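Local structure of beta subunit of photoactivated adenylyl cyclase (Beggiatoa sp. PS, 5M2A) at residues Gly254-Gly259 against His269-Asp274; Val152-Phe157 against Met207-Lys212; Thr308-Gly313 against Val326-Glu331; Asp224-Leu229 against Thr247-Ser252. The protein probably converts ATP to cyclic AMP in response to blue light, which a flavin-binding BLUF domain senses and relays to a class III adenylyl cyclase domain. All blocks are in the same frame, centred on the assembly; numbering follows the deposited sequence. Where two conformers were deposited one is given.

All four contacts lie in the cyclase domain. Contacts 1, 2 and 3 pair antiparallel strands of one sheet by backbone hydrogen bonds, whereas contact 4 lays a helix on that sheet through side-chain carbon contacts alone. Strand 247-258 serves both contact 4 and contact 1, and strand 150-161 of contact 2 is its neighbour: Ile156 N lies 2.8 Å from Ser252 O, and Val152 N lies 2.8 Å from Val256 O. Contacts 1, 2 and 4 are buried. Contact 1 also faces the second subunit, and contact 2 carries a salt bridge at its exposed end. Contact 3, a partly buried hairpin, mixes apolar packing with amide-aromatic and Asx-turn chemistry.

Contact 1: Gly254-Gly259 against His269-Asp274; sequences GHVIEG and HTLLGD
Ile257 and Leu272 form the tight centre of this pairing, a hydrogen-bonded antiparallel pair. Ile257 N donates to Leu272 O at 2.8 Å, and Leu272 N returns the bond to Ile257 O at 3.0 Å. Their side chains share a face, with the two CB atoms 4.2 Å apart, and the second subunit packs there through its Val176 and Gly203. On the other face Glu258 and Leu271 run side by side; Leu271 CD2 sits 3.6 Å from Glu258 CB. The extended Glu258 chain, with CG anti to the backbone N (chi1 174°), carries OE1 to the edge of the His269 ring in its plane, 3.0 Å from NE2; carboxylate and ring are turned 38° apart. An alanine in place of Glu258 would probably leave His269 NE2 without this carboxylate neighbour and Arg133 without its long, weak ion pair. At the Gly259 end one bond is weak, Gly259 N to Thr270 O at 3.4 Å, although Thr270 N returns a sound one to Gly259 O. The ladder stops after Leu272: a water makes weak bonds to His255 O and Leu272 O, and the exposed His255 side chain leads away. Gly273 passes close to His255 O, where a CB would clash. Two antiparallel strands, with the first turning a corner at Gly259, are consistent with the hairpin arm at the dimer interface of class III nucleotide cyclases.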
loop_
_atom_site.group_PDB
_atom_site.type_symbol
_atom_site.label_atom_id
_atom_site.label_comp_id
_atom_site.label_asym_id
_atom_site.label_seq_id
_atom_site.Cartn_x
_atom_site.Cartn_y
_atom_site.Cartn_z
ATOM N N GLY A 254 8.620 10.131 -18.417
ATOM C CA GLY A 254 7.499 10.739 -19.102
ATOM C C GLY A 254 6.565 11.407 -18.125
ATOM O O GLY A 254 6.819 11.456 -16.915
ATOM N N HIS A 255 5.480 11.924 -18.692
ATOM C CA HIS A 255 4.393 12.537 -17.939
ATOM C C HIS A 255 3.564 11.452 -17.280
ATOM O O HIS A 255 3.096 10.526 -17.948
ATOM C CB HIS A 255 3.498 13.364 -18.861
ATOM C CG HIS A 255 4.226 14.442 -19.589
ATOM N ND1 HIS A 255 5.584 14.638 -19.456
ATOM C CD2 HIS A 255 3.794 15.377 -20.462
ATOM C CE1 HIS A 255 5.955 15.652 -20.214
ATOM N NE2 HIS A 255 4.889 16.116 -20.835
ATOM N N VAL A 256 3.384 11.556 -15.975
ATOM C CA VAL A 256 2.530 10.628 -15.253
ATOM C C VAL A 256 1.664 11.435 -14.310
ATOM O O VAL A 256 2.096 12.463 -13.776
ATOM C CB VAL A 256 3.327 9.555 -14.479
ATOM C CG1 VAL A 256 4.116 8.668 -15.451
ATOM C CG2 VAL A 256 4.256 10.194 -13.473
ATOM N N ILE A 257 0.428 10.999 -14.156
ATOM C CA ILE A 257 -0.473 11.591 -13.184
ATOM C C ILE A 257 -0.221 10.890 -11.860
ATOM O O ILE A 257 -0.219 9.659 -11.796
ATOM C CB ILE A 257 -1.933 11.441 -13.628
ATOM C CG1 ILE A 257 -2.129 12.126 -14.981
ATOM C CG2 ILE A 257 -2.881 12.029 -12.576
ATOM C CD1 ILE A 257 -3.513 11.914 -15.564
ATOM N N GLU A 258 0.014 11.666 -10.808
ATOM C CA GLU A 258 0.279 11.123 -9.482
ATOM C C GLU A 258 -0.792 11.621 -8.527
ATOM O O GLU A 258 -1.094 12.817 -8.502
ATOM C CB GLU A 258 1.669 11.532 -8.974
ATOM C CG GLU A 258 1.929 11.108 -7.530
ATOM C CD GLU A 258 3.407 11.079 -7.162
ATOM O OE1 GLU A 258 3.903 9.999 -6.764
ATOM O OE2 GLU A 258 4.075 12.131 -7.274
ATOM N N GLY A 259 -1.379 10.710 -7.766
ATOM C CA GLY A 259 -2.392 11.109 -6.814
ATOM C C GLY A 259 -3.286 9.954 -6.402
ATOM O O GLY A 259 -3.028 8.791 -6.703
ATOM N N HIS A 269 -2.687 5.331 -3.924
ATOM C CA HIS A 269 -1.817 6.227 -4.559
ATOM C C HIS A 269 -1.418 5.500 -5.831
ATOM O O HIS A 269 -0.968 4.401 -5.777
ATOM C CB HIS A 269 -0.571 6.315 -3.772
ATOM C CG HIS A 269 0.424 7.234 -4.355
ATOM N ND1 HIS A 269 1.619 6.802 -4.853
ATOM C CD2 HIS A 269 0.404 8.573 -4.515
ATOM C CE1 HIS A 269 2.306 7.832 -5.286
ATOM N NE2 HIS A 269 1.585 8.918 -5.103
ATOM N N THR A 270 -1.588 6.132 -6.966
ATOM C CA THR A 270 -1.271 5.494 -8.221
ATOM C C THR A 270 -0.499 6.458 -9.122
ATOM O O THR A 270 -0.444 7.645 -8.868
ATOM C CB THR A 270 -2.578 4.993 -8.880
ATOM O OG1 THR A 270 -3.465 4.494 -7.874
ATOM C CG2 THR A 270 -2.371 3.883 -9.948
ATOM N N LEU A 271 0.115 5.899 -10.147
ATOM C CA LEU A 271 0.831 6.639 -11.145
ATOM C C LEU A 271 0.259 6.148 -12.432
ATOM O O LEU A 271 0.228 4.991 -12.674
ATOM C CB LEU A 271 2.332 6.408 -11.089
ATOM C CG LEU A 271 3.089 6.849 -9.853
ATOM C CD1 LEU A 271 4.441 6.194 -9.844
ATOM C CD2 LEU A 271 3.206 8.339 -9.753
ATOM N N LEU A 272 -0.208 7.073 -13.232
ATOM C CA LEU A 272 -0.873 6.788 -14.497
ATOM C C LEU A 272 -0.077 7.423 -15.617
ATOM O O LEU A 272 0.186 8.628 -15.577
ATOM C CB LEU A 272 -2.285 7.362 -14.555
ATOM C CG LEU A 272 -3.447 6.939 -13.669
ATOM C CD1 LEU A 272 -4.667 7.749 -14.082
ATOM C CD2 LEU A 272 -3.725 5.455 -13.769
ATOM N N GLY A 273 0.253 6.638 -16.629
ATOM C CA GLY A 273 0.847 7.200 -17.825
ATOM C C GLY A 273 1.619 6.153 -18.587
ATOM O O GLY A 273 1.954 5.092 -18.065
ATOM N N ASP A 274 1.910 6.496 -19.844
ATOM C CA ASP A 274 2.628 5.591 -20.740
ATOM C C ASP A 274 3.933 5.114 -20.131
ATOM O O ASP A 274 4.338 3.965 -20.332
ATOM C CB ASP A 274 2.906 6.291 -22.068
ATOM C CG ASP A 274 1.937 5.887 -23.145
ATOM O OD1 ASP A 274 1.481 4.726 -23.111
ATOM O OD2 ASP A 274 1.636 6.727 -24.019
HETATM O O HOH W 1 -0.247 10.817 -18.115
#

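Contact 2: Val152-Phe157 against Met207-Lys212; sequences VEKIIF and MASFTK
Ile155 O takes two groups from the opposite strand: Phe210 N, a hydrogen bond of 2.8 Å in the carbonyl plane, and the CA-H of Ser209, with CA at 3.1 Å. Phe210 O answers by accepting from Ile155 N at 2.9 Å, its donor tilted 31° from the carbonyl plane, while Lys154 CD lies against the same oxygen. One pair further on, Phe157 N donates to Ala208 O and Ala208 N to Phe157 O. Between these, Ile156 and Ser209 form a non-hydrogen-bonded pair, with no backbone bond between the two. This is the pairing of strand 150-161 with strand 205-211 in the ferredoxin-like βαββαβ core of class III cyclases; strand 150-161 leads on to Asp160 and Ile161 at the magnesium site. On the face of Ile155 and Phe210, the side chains of Phe157 and Phe210 lie side by side, pointing the same way, under helix 215-235. Phe157 CG stands anti to the backbone N (chi1 168°), and Phe157 CB meets the Phe210 ring at its edge, 4.1 Å from CE1. On the other face a water links Lys154 NZ, at 2.6 Å, to Ser209 OG, at 2.9 Å. At the more exposed end Lys212, extended beyond CG, brings NZ to Glu153 OE1 at 3.1 Å, forming a salt bridge on the syn side of the oxygen, 29° out of the carboxylate plane.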
loop_
_atom_site.group_PDB
_atom_site.type_symbol
_atom_site.label_atom_id
_atom_site.label_comp_id
_atom_site.label_asym_id
_atom_site.label_seq_id
_atom_site.Cartn_x
_atom_site.Cartn_y
_atom_site.Cartn_z
ATOM N N VAL A 152 3.051 15.079 -13.505
ATOM C CA VAL A 152 4.430 15.330 -13.121
ATOM C C VAL A 152 5.341 14.574 -14.078
ATOM O O VAL A 152 4.939 13.606 -14.725
ATOM C CB VAL A 152 4.708 14.926 -11.656
ATOM C CG1 VAL A 152 3.989 15.876 -10.698
ATOM C CG2 VAL A 152 4.271 13.503 -11.407
ATOM N N GLU A 153 6.580 15.047 -14.183
ATOM C CA GLU A 153 7.604 14.368 -14.974
ATOM C C GLU A 153 8.364 13.406 -14.063
ATOM O O GLU A 153 8.971 13.836 -13.080
ATOM C CB GLU A 153 8.552 15.394 -15.597
ATOM C CG GLU A 153 7.885 16.284 -16.629
ATOM C CD GLU A 153 8.566 17.642 -16.798
ATOM O OE1 GLU A 153 9.079 18.196 -15.800
ATOM O OE2 GLU A 153 8.583 18.161 -17.933
ATOM N N LYS A 154 8.326 12.109 -14.373
ATOM C CA LYS A 154 8.955 11.124 -13.510
ATOM C C LYS A 154 9.729 10.106 -14.332
ATOM O O LYS A 154 9.335 9.744 -15.446
ATOM C CB LYS A 154 7.929 10.339 -12.662
ATOM C CG LYS A 154 7.199 11.141 -11.601
ATOM C CD LYS A 154 8.118 11.499 -10.454
ATOM C CE LYS A 154 7.335 11.831 -9.185
ATOM N NZ LYS A 154 8.240 12.401 -8.149
ATOM N N ILE A 155 10.813 9.625 -13.740
ATOM C CA ILE A 155 11.468 8.404 -14.188
ATOM C C ILE A 155 10.796 7.267 -13.446
ATOM O O ILE A 155 10.725 7.283 -12.212
ATOM C CB ILE A 155 12.979 8.430 -13.906
ATOM C CG1 ILE A 155 13.636 9.540 -14.733
ATOM C CG2 ILE A 155 13.608 7.048 -14.206
ATOM C CD1 ILE A 155 15.124 9.760 -14.436
ATOM N N ILE A 156 10.284 6.295 -14.187
ATOM C CA ILE A 156 9.640 5.134 -13.595
ATOM C C ILE A 156 10.643 3.993 -13.608
ATOM O O ILE A 156 11.300 3.743 -14.622
ATOM C CB ILE A 156 8.351 4.762 -14.352
ATOM C CG1 ILE A 156 7.412 5.968 -14.403
ATOM C CG2 ILE A 156 7.648 3.595 -13.672
ATOM C CD1 ILE A 156 6.859 6.370 -13.029
ATOM N N PHE A 157 10.742 3.298 -12.480
ATOM C CA PHE A 157 11.685 2.213 -12.262
ATOM C C PHE A 157 10.884 0.928 -12.067
ATOM O O PHE A 157 9.930 0.907 -11.291
ATOM C CB PHE A 157 12.551 2.569 -11.031
ATOM C CG PHE A 157 13.396 1.435 -10.480
ATOM C CD1 PHE A 157 12.821 0.380 -9.781
ATOM C CD2 PHE A 157 14.785 1.496 -10.573
ATOM C CE1 PHE A 157 13.607 -0.645 -9.246
ATOM C CE2 PHE A 157 15.584 0.468 -10.027
ATOM C CZ PHE A 157 14.995 -0.595 -9.369
ATOM N N MET A 207 8.335 -1.413 -7.980
ATOM C CA MET A 207 8.020 -0.226 -8.758
ATOM C C MET A 207 8.394 1.013 -7.961
ATOM O O MET A 207 8.031 1.131 -6.789
ATOM C CB MET A 207 6.535 -0.183 -9.113
ATOM C CG MET A 207 6.132 1.076 -9.876
ATOM S SD MET A 207 4.339 1.121 -10.150
ATOM C CE MET A 207 4.160 2.642 -11.093
ATOM N N ALA A 208 9.097 1.945 -8.600
ATOM C CA ALA A 208 9.546 3.151 -7.915
ATOM C C ALA A 208 9.611 4.292 -8.915
ATOM O O ALA A 208 9.531 4.084 -10.126
ATOM C CB ALA A 208 10.903 2.955 -7.235
ATOM N N SER A 209 9.724 5.521 -8.402
ATOM C CA SER A 209 9.903 6.652 -9.293
ATOM C C SER A 209 11.028 7.541 -8.784
ATOM O O SER A 209 11.389 7.525 -7.601
ATOM C CB SER A 209 8.620 7.481 -9.429
ATOM O OG SER A 209 8.259 8.029 -8.183
ATOM N N PHE A 210 11.579 8.309 -9.720
ATOM C CA PHE A 210 12.577 9.334 -9.467
ATOM C C PHE A 210 12.124 10.607 -10.173
ATOM O O PHE A 210 11.303 10.566 -11.092
ATOM C CB PHE A 210 13.958 8.900 -9.992
ATOM C CG PHE A 210 14.559 7.711 -9.268
ATOM C CD1 PHE A 210 14.219 6.417 -9.621
ATOM C CD2 PHE A 210 15.510 7.909 -8.280
ATOM C CE1 PHE A 210 14.796 5.334 -8.957
ATOM C CE2 PHE A 210 16.108 6.838 -7.630
ATOM C CZ PHE A 210 15.758 5.552 -7.969
ATOM N N THR A 211 12.663 11.745 -9.749
ATOM C CA THR A 211 12.340 12.977 -10.452
ATOM C C THR A 211 13.195 13.128 -11.703
ATOM O O THR A 211 14.168 12.407 -11.914
ATOM C CB THR A 211 12.553 14.188 -9.552
ATOM O OG1 THR A 211 13.956 14.330 -9.317
ATOM C CG2 THR A 211 11.840 13.999 -8.240
ATOM N N LYS A 212 12.866 14.135 -12.520
ATOM C CA LYS A 212 13.678 14.339 -13.713
ATOM C C LYS A 212 15.079 14.823 -13.368
ATOM O O LYS A 212 15.984 14.703 -14.198
ATOM C CB LYS A 212 12.994 15.320 -14.673
ATOM C CG LYS A 212 12.986 16.765 -14.234
ATOM C CD LYS A 212 12.349 17.625 -15.335
ATOM C CE LYS A 212 12.280 19.090 -14.931
ATOM N NZ LYS A 212 11.673 19.928 -16.010
HETATM O O HOH W 2 10.419 15.425 -11.913
HETATM O O HOH W 3 10.150 19.905 -18.510
HETATM O O HOH W 4 9.694 10.406 -7.218
#

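Contact 3: Thr308-Gly313 against Val326-Glu331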
loop_
_atom_site.group_PDB
_atom_site.type_symbol
_atom_site.label_atom_id
_atom_site.label_comp_id
_atom_site.label_asym_id
_atom_site.label_seq_id
_atom_site.Cartn_x
_atom_site.Cartn_y
_atom_site.Cartn_z
ATOM N N THR A 308 28.751 5.776 -20.531
ATOM C CA THR A 308 28.936 5.269 -21.892
ATOM C C THR A 308 27.600 4.680 -22.328
ATOM O O THR A 308 27.293 3.515 -22.071
ATOM C CB THR A 308 30.056 4.239 -21.947
ATOM O OG1 THR A 308 31.283 4.849 -21.535
ATOM C CG2 THR A 308 30.210 3.699 -23.363
ATOM N N PHE A 309 26.790 5.501 -22.986
ATOM C CA PHE A 309 25.475 5.056 -23.416
ATOM C C PHE A 309 25.606 4.181 -24.654
ATOM O O PHE A 309 26.416 4.449 -25.550
ATOM C CB PHE A 309 24.562 6.249 -23.703
ATOM C CG PHE A 309 24.145 7.015 -22.472
ATOM C CD1 PHE A 309 23.238 6.480 -21.580
ATOM C CD2 PHE A 309 24.642 8.297 -22.236
ATOM C CE1 PHE A 309 22.844 7.201 -20.448
ATOM C CE2 PHE A 309 24.252 9.021 -21.118
ATOM C CZ PHE A 309 23.352 8.468 -20.220
ATOM N N ILE A 310 24.808 3.123 -24.692
ATOM C CA ILE A 310 24.828 2.143 -25.767
ATOM C C ILE A 310 23.424 2.058 -26.342
ATOM O O ILE A 310 22.458 1.837 -25.601
ATOM C CB ILE A 310 25.307 0.769 -25.263
ATOM C CG1 ILE A 310 26.788 0.841 -24.875
ATOM C CG2 ILE A 310 25.068 -0.296 -26.328
ATOM C CD1 ILE A 310 27.340 -0.429 -24.273
ATOM N N ASN A 311 23.306 2.258 -27.651
ATOM C CA ASN A 311 22.004 2.205 -28.300
ATOM C C ASN A 311 21.666 0.763 -28.662
ATOM O O ASN A 311 22.375 0.130 -29.454
ATOM C CB ASN A 311 21.981 3.091 -29.542
ATOM C CG ASN A 311 20.610 3.158 -30.174
ATOM O OD1 ASN A 311 20.174 2.219 -30.842
ATOM N ND2 ASN A 311 19.913 4.265 -29.953
ATOM N N LEU A 312 20.571 0.257 -28.096
ATOM C CA LEU A 312 20.112 -1.103 -28.329
ATOM C C LEU A 312 19.019 -1.176 -29.391
ATOM O O LEU A 312 18.313 -2.187 -29.477
ATOM C CB LEU A 312 19.628 -1.718 -27.015
ATOM C CG LEU A 312 20.722 -1.770 -25.948
ATOM C CD1 LEU A 312 20.186 -2.321 -24.641
ATOM C CD2 LEU A 312 21.893 -2.610 -26.452
ATOM N N GLY A 313 18.856 -0.117 -30.184
ATOM C CA GLY A 313 17.943 -0.140 -31.311
ATOM C C GLY A 313 16.501 0.099 -30.906
ATOM O O GLY A 313 16.154 0.231 -29.733
ATOM N N VAL A 326 15.795 2.038 -27.399
ATOM C CA VAL A 326 16.205 1.480 -26.114
ATOM C C VAL A 326 17.687 1.746 -25.922
ATOM O O VAL A 326 18.483 1.575 -26.852
ATOM C CB VAL A 326 15.908 -0.023 -26.024
ATOM C CG1 VAL A 326 16.386 -0.566 -24.677
ATOM C CG2 VAL A 326 14.425 -0.263 -26.222
ATOM N N TYR A 327 18.054 2.168 -24.718
ATOM C CA TYR A 327 19.435 2.431 -24.365
ATOM C C TYR A 327 19.812 1.646 -23.120
ATOM O O TYR A 327 18.962 1.167 -22.374
ATOM C CB TYR A 327 19.678 3.921 -24.098
ATOM C CG TYR A 327 19.583 4.787 -25.317
ATOM C CD1 TYR A 327 18.365 5.330 -25.718
ATOM C CD2 TYR A 327 20.709 5.058 -26.075
ATOM C CE1 TYR A 327 18.282 6.125 -26.852
ATOM C CE2 TYR A 327 20.634 5.847 -27.202
ATOM C CZ TYR A 327 19.423 6.378 -27.582
ATOM O OH TYR A 327 19.366 7.163 -28.710
ATOM N N THR A 328 21.116 1.567 -22.899
ATOM C CA THR A 328 21.677 1.043 -21.672
ATOM C C THR A 328 22.986 1.775 -21.417
ATOM O O THR A 328 23.340 2.715 -22.137
ATOM C CB THR A 328 21.861 -0.476 -21.761
ATOM O OG1 THR A 328 22.263 -0.978 -20.481
ATOM C CG2 THR A 328 22.921 -0.830 -22.791
ATOM N N VAL A 329 23.692 1.365 -20.368
ATOM C CA VAL A 329 25.045 1.842 -20.121
ATOM C C VAL A 329 25.990 0.649 -20.145
ATOM O O VAL A 329 25.600 -0.483 -19.843
ATOM C CB VAL A 329 25.168 2.629 -18.791
ATOM C CG1 VAL A 329 24.313 3.919 -18.850
ATOM C CG2 VAL A 329 24.752 1.774 -17.592
ATOM N N ASN A 330 27.238 0.910 -20.550
ATOM C CA ASN A 330 28.233 -0.156 -20.635
ATOM C C ASN A 330 28.371 -0.896 -19.306
ATOM O O ASN A 330 28.550 -2.122 -19.281
ATOM C CB ASN A 330 29.574 0.435 -21.068
ATOM C CG ASN A 330 30.639 -0.625 -21.295
ATOM O OD1 ASN A 330 31.657 -0.657 -20.602
ATOM N ND2 ASN A 330 30.409 -1.493 -22.267
ATOM N N GLU A 331 28.283 -0.169 -18.191
ATOM C CA GLU A 331 28.421 -0.783 -16.872
ATOM C C GLU A 331 27.344 -1.831 -16.578
ATOM O O GLU A 331 27.539 -2.666 -15.688
ATOM C CB GLU A 331 28.387 0.301 -15.781
ATOM C CG GLU A 331 29.565 1.274 -15.796
ATOM C CD GLU A 331 30.890 0.614 -15.442
ATOM O OE1 GLU A 331 30.907 -0.275 -14.567
ATOM O OE2 GLU A 331 31.922 0.983 -16.043
#
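Asn311 and Tyr327 cross obliquely on one face of the hairpin, with amide and ring nearly perpendicular (87° between planes). Asn311 ND2 meets the phenol end of the ring, 3.2 Å from both Tyr327 CZ and OH; CG anti to the backbone N (chi1 -175°) starts the side chain toward it. That amide nitrogen also hydrogen-bonds Glu325 OE1, while Asn311 OD1 accepts from Gly313 N at 2.8 Å, closing an Asx turn with the donor 47° above the carbonyl plane. Both ends of the amide are thus held. An alanine in place of Tyr327 would probably open a gap beside Asn311 and leave its amide without an aromatic neighbour. Further along this face, Phe309 and Val329 lie side by side, Val329 CG1 being 3.9 Å from both Phe309 CD1 and CE1. On the other face Thr328 CG2 is wedged between two aliphatic chains: Leu312 CD1 comes obliquely to 3.6 Å, and Ile310 runs alongside with CB at 3.8 Å. Thr328 OG1 turns to Leu293 O instead. The backbone ladder fixes this register, Ile310 and Thr328 exchanging two hydrogen bonds and Leu312 N donating to Val326 O at 2.8 Å. Strand 324-329 lies between its hairpin partner 309-315 and strand 293-296. Tyr327 reaches Phe295 on that strand and Ala297 and Lys300 on helix 297-301, while Val326 packs against Leu282 and Leu285 of helix 274-285.

Contact 4: Asp224-Leu229 against Thr247-Ser252; sequences DIISEL and TGIGLS
Helix 224-229 runs almost exactly antiparallel to strand 247-252 (179° between their directions), the axes approaching to 9.2 Å, a separation bridged by aliphatic carbons, including the Thr247 methyl. Thr247 is the hub. Its CG2, placed between the backbone N and the carbonyl carbon, meets Leu229 CD1 at 3.7 Å and Ile226 CG1 at 3.9 Å, while Leu229 CD1 also presses on Thr247 CB at 3.6 Å. The Leu229 and Ile226 side chains each cross the threonine at about a right angle. Ile226 CG1 touches a second residue of the strand, Ile249, whose CD1 lies 4.2 Å away. Thr247 thereby divides its chemistry: the methyl faces the helix, whereas OG1, anti to the backbone N (chi1 -168°), is hydrogen-bonded to Tyr183 OH and Asp160 O. Asp160 helps bind magnesium, and the Thr247 side chain lies about 8 Å from the metal. Helix 215-235 connects strands 205-211 and 247-258, both antiparallel to strand 150-161 between them, so this is the helix-to-sheet packing of a beta-alpha-beta crossover. Ile249 continues the core toward Phe157 of strand 150-161 and Leu293 of strand 293-296, and Ile225 packs on Ile190 of helix 173-193.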
loop_
_atom_site.group_PDB
_atom_site.type_symbol
_atom_site.label_atom_id
_atom_site.label_comp_id
_atom_site.label_asym_id
_atom_site.label_seq_id
_atom_site.Cartn_x
_atom_site.Cartn_y
_atom_site.Cartn_z
ATOM N N ASP A 224 23.753 -0.317 -8.589
ATOM C CA ASP A 224 24.029 -0.732 -7.217
ATOM C C ASP A 224 23.218 -1.961 -6.839
ATOM O O ASP A 224 23.723 -2.856 -6.144
ATOM C CB ASP A 224 23.745 0.419 -6.243
ATOM C CG ASP A 224 24.861 1.454 -6.221
ATOM O OD1 ASP A 224 25.802 1.337 -7.038
ATOM O OD2 ASP A 224 24.796 2.387 -5.387
ATOM N N ILE A 225 21.956 -2.025 -7.275
ATOM C CA ILE A 225 21.144 -3.223 -7.059
ATOM C C ILE A 225 21.817 -4.435 -7.682
ATOM O O ILE A 225 22.013 -5.476 -7.035
ATOM C CB ILE A 225 19.738 -3.038 -7.654
ATOM C CG1 ILE A 225 18.978 -1.942 -6.923
ATOM C CG2 ILE A 225 18.965 -4.354 -7.602
ATOM C CD1 ILE A 225 18.794 -2.229 -5.510
ATOM N N ILE A 226 22.151 -4.314 -8.966
ATOM C CA ILE A 226 22.815 -5.408 -9.668
ATOM C C ILE A 226 24.090 -5.807 -8.943
ATOM O O ILE A 226 24.373 -7.000 -8.750
ATOM C CB ILE A 226 23.097 -4.980 -11.116
ATOM C CG1 ILE A 226 21.783 -4.788 -11.882
ATOM C CG2 ILE A 226 24.073 -5.950 -11.815
ATOM C CD1 ILE A 226 21.961 -3.972 -13.162
ATOM N N SER A 227 24.870 -4.814 -8.520
ATOM C CA SER A 227 26.142 -5.084 -7.861
ATOM C C SER A 227 25.932 -5.811 -6.541
ATOM O O SER A 227 26.658 -6.757 -6.220
ATOM C CB SER A 227 26.905 -3.777 -7.643
ATOM O OG SER A 227 28.079 -4.004 -6.874
ATOM N N GLU A 228 24.933 -5.384 -5.760
ATOM C CA GLU A 228 24.708 -6.025 -4.474
ATOM C C GLU A 228 24.229 -7.457 -4.651
ATOM O O GLU A 228 24.599 -8.340 -3.867
ATOM C CB GLU A 228 23.706 -5.223 -3.648
ATOM C CG GLU A 228 24.293 -3.922 -3.107
ATOM C CD GLU A 228 23.711 -3.535 -1.748
ATOM O OE1 GLU A 228 22.973 -4.356 -1.160
ATOM O OE2 GLU A 228 23.986 -2.414 -1.265
ATOM N N LEU A 229 23.403 -7.710 -5.667
ATOM C CA LEU A 229 22.989 -9.087 -5.922
ATOM C C LEU A 229 24.171 -9.955 -6.326
ATOM O O LEU A 229 24.268 -11.120 -5.914
ATOM C CB LEU A 229 21.916 -9.131 -7.004
ATOM C CG LEU A 229 20.596 -8.431 -6.702
ATOM C CD1 LEU A 229 19.562 -8.830 -7.749
ATOM C CD2 LEU A 229 20.081 -8.699 -5.300
ATOM N N THR A 247 18.624 -9.877 -11.331
ATOM C CA THR A 247 17.545 -8.939 -11.597
ATOM C C THR A 247 17.678 -8.382 -13.007
ATOM O O THR A 247 18.746 -8.429 -13.621
ATOM C CB THR A 247 17.530 -7.801 -10.554
ATOM O OG1 THR A 247 16.315 -7.047 -10.670
ATOM C CG2 THR A 247 18.714 -6.881 -10.730
ATOM N N GLY A 248 16.559 -7.913 -13.536
ATOM C CA GLY A 248 16.543 -7.074 -14.733
ATOM C C GLY A 248 15.821 -5.815 -14.382
ATOM O O GLY A 248 14.895 -5.818 -13.555
ATOM N N ILE A 249 16.235 -4.690 -14.967
ATOM C CA ILE A 249 15.686 -3.399 -14.573
ATOM C C ILE A 249 15.328 -2.612 -15.816
ATOM O O ILE A 249 16.106 -2.580 -16.774
ATOM C CB ILE A 249 16.664 -2.605 -13.684
ATOM C CG1 ILE A 249 17.011 -3.447 -12.446
ATOM C CG2 ILE A 249 16.060 -1.263 -13.274
ATOM C CD1 ILE A 249 18.105 -2.888 -11.553
ATOM N N GLY A 250 14.156 -1.988 -15.800
ATOM C CA GLY A 250 13.757 -1.063 -16.856
ATOM C C GLY A 250 13.486 0.312 -16.278
ATOM O O GLY A 250 12.957 0.434 -15.170
ATOM N N LEU A 251 13.848 1.347 -17.037
ATOM C CA LEU A 251 13.563 2.720 -16.642
ATOM C C LEU A 251 12.910 3.459 -17.793
ATOM O O LEU A 251 13.311 3.308 -18.952
ATOM C CB LEU A 251 14.830 3.465 -16.245
ATOM C CG LEU A 251 15.807 2.834 -15.258
ATOM C CD1 LEU A 251 17.047 3.699 -15.189
ATOM C CD2 LEU A 251 15.175 2.698 -13.886
ATOM N N SER A 252 11.933 4.303 -17.471
ATOM C CA SER A 252 11.307 5.132 -18.487
ATOM C C SER A 252 11.178 6.540 -17.930
ATOM O O SER A 252 11.399 6.779 -16.743
ATOM C CB SER A 252 9.935 4.602 -18.894
ATOM O OG SER A 252 9.041 4.724 -17.804
#